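PEPTIDE N-myristoyltransferase (Saccharomyces cerevisiae, PDB 1IIC) transfers the myristoyl group from myristoyl-CoA to the N-terminal glycine of protein and peptide substrates. Local coordinates at residues K244-Q247 with S248-E251. Numbering follows the deposited sequence.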
loop_
_atom_site.group_PDB
_atom_site.type_symbol
_atom_site.label_atom_id
_atom_site.label_comp_id
_atom_site.label_asym_id
_atom_site.label_seq_id
_atom_site.Cartn_x
_atom_site.Cartn_y
_atom_site.Cartn_z
ATOM N N LYS A 244 -14.281 10.671 2.002
ATOM C CA LYS A 244 -14.193 10.901 3.439
ATOM C C LYS A 244 -15.383 10.300 4.168
ATOM O O LYS A 244 -15.244 9.701 5.236
ATOM C CB LYS A 244 -14.133 12.408 3.724
ATOM C CG LYS A 244 -14.323 12.765 5.189
ATOM C CD LYS A 244 -14.245 14.276 5.433
ATOM C CE LYS A 244 -14.478 14.600 6.912
ATOM N NZ LYS A 244 -14.342 16.058 7.223
ATOM N N ARG A 245 -16.561 10.475 3.584
ATOM C CA ARG A 245 -17.783 9.973 4.177
ATOM C C ARG A 245 -17.729 8.451 4.281
ATOM O O ARG A 245 -17.940 7.882 5.357
ATOM C CB ARG A 245 -18.974 10.404 3.321
ATOM C CG ARG A 245 -20.203 10.784 4.104
ATOM C CD ARG A 245 -20.791 9.605 4.852
ATOM N NE ARG A 245 -22.201 9.428 4.521
ATOM C CZ ARG A 245 -23.116 10.381 4.632
ATOM N NH1 ARG A 245 -22.767 11.584 5.072
ATOM N NH2 ARG A 245 -24.377 10.139 4.286
ATOM N N TYR A 246 -17.445 7.798 3.159
ATOM C CA TYR A 246 -17.365 6.339 3.130
ATOM C C TYR A 246 -16.301 5.819 4.111
ATOM O O TYR A 246 -16.590 4.951 4.929
ATOM C CB TYR A 246 -17.078 5.865 1.696
ATOM C CG TYR A 246 -16.847 4.379 1.580
ATOM C CD1 TYR A 246 -15.557 3.859 1.553
ATOM C CD2 TYR A 246 -17.914 3.488 1.586
ATOM C CE1 TYR A 246 -15.333 2.489 1.546
ATOM C CE2 TYR A 246 -17.701 2.118 1.583
ATOM C CZ TYR A 246 -16.405 1.625 1.566
ATOM O OH TYR A 246 -16.183 0.275 1.587
ATOM N N GLN A 247 -15.096 6.389 4.029
ATOM C CA GLN A 247 -13.933 6.056 4.870
ATOM C C GLN A 247 -14.140 6.129 6.368
ATOM O O GLN A 247 -13.463 5.423 7.129
ATOM C CB GLN A 247 -12.781 7.016 4.592
ATOM C CG GLN A 247 -11.750 6.540 3.638
ATOM C CD GLN A 247 -10.359 6.885 4.122
ATOM O OE1 GLN A 247 -10.096 8.001 4.585
ATOM N NE2 GLN A 247 -9.462 5.932 4.016
ATOM N N SER A 248 -15.016 7.040 6.790
ATOM C CA SER A 248 -15.284 7.252 8.203
ATOM C C SER A 248 -15.737 5.993 8.916
ATOM O O SER A 248 -15.731 5.943 10.139
ATOM C CB SER A 248 -16.340 8.349 8.385
ATOM O OG SER A 248 -17.598 7.930 7.876
ATOM N N ARG A 249 -16.123 4.970 8.157
ATOM C CA ARG A 249 -16.577 3.719 8.762
ATOM C C ARG A 249 -15.409 2.902 9.319
ATOM O O ARG A 249 -15.574 2.126 10.257
ATOM C CB ARG A 249 -17.323 2.873 7.730
ATOM C CG ARG A 249 -16.428 2.248 6.662
ATOM C CD ARG A 249 -17.288 1.555 5.618
ATOM N NE ARG A 249 -18.298 2.478 5.099
ATOM C CZ ARG A 249 -19.415 2.104 4.490
ATOM N NH1 ARG A 249 -19.681 0.818 4.316
ATOM N NH2 ARG A 249 -20.268 3.021 4.058
ATOM N N PHE A 250 -14.232 3.075 8.728
ATOM C CA PHE A 250 -13.051 2.332 9.152
ATOM C C PHE A 250 -12.424 2.925 10.425
ATOM O O PHE A 250 -12.665 4.089 10.764
ATOM C CB PHE A 250 -12.039 2.303 7.993
ATOM C CG PHE A 250 -12.605 1.735 6.704
ATOM C CD1 PHE A 250 -12.594 2.487 5.527
ATOM C CD2 PHE A 250 -13.169 0.463 6.676
ATOM C CE1 PHE A 250 -13.144 1.980 4.333
ATOM C CE2 PHE A 250 -13.717 -0.056 5.502
ATOM C CZ PHE A 250 -13.709 0.696 4.327
ATOM N N GLU A 251 -11.632 2.127 11.135
ATOM C CA GLU A 251 -11.000 2.597 12.361
ATOM C C GLU A 251 -9.577 3.101 12.162
ATOM O O GLU A 251 -9.064 3.855 12.990
ATOM C CB GLU A 251 -11.045 1.495 13.425
ATOM C CG GLU A 251 -12.473 1.140 13.867
ATOM C CD GLU A 251 -12.517 0.019 14.886
ATOM O OE1 GLU A 251 -11.627 -0.846 14.846
ATOM O OE2 GLU A 251 -13.447 -0.015 15.717
#
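Tyr-246 holds its CG anti to the backbone N, while Arg-249 sets its own CG between N and the carbonyl carbon (chi1 72°) and bends at chi3, so that the guanidinium folds back over one face of the tyrosine ring. This is the C-terminal end of helix 236-247, where the chain leaves through a type I beta turn from Gln-247 to Phe-250 on its way to strand 252-254. The ring and guanidinium planes lie 29° apart, with Arg-249 NE over the ring face near its rim and Tyr-246 CE2 over the guanidinium centre, 3.4 Å from Arg-249 CZ. The same arginine grips the helix end: Tyr-246 O accepts from Arg-249 NE at 3.0 Å and from Arg-249 N at 3.3 Å, and the two donors approach from opposite faces of the carbonyl plane. Farther out, NH2 makes a salt bridge to Asp-325. A leucine in place of Arg-249 would probably leave Asp-325 without its mate, take the NE bond from Tyr-246 O and uncover that face of the ring. Phe-250 meets the tyrosine obliquely, the planes at 77° and Tyr-246 CE1 3.6 Å from Phe-250 CE1; one phenylalanine face also carries Arg-249 CG over its centre. The buried tyrosine touches Ala-321 of strand 311-322 as well, which joins the helix end to the large mixed sheet. Backbone bonds link Ser-248 N to Lys-244 O (3.1 Å) and, in the turn, Phe-250 N to Gln-247 O (2.9 Å). On the exposed side, Ser-248 turns its OG back along the helix and donates its hydroxyl proton to Arg-245 O.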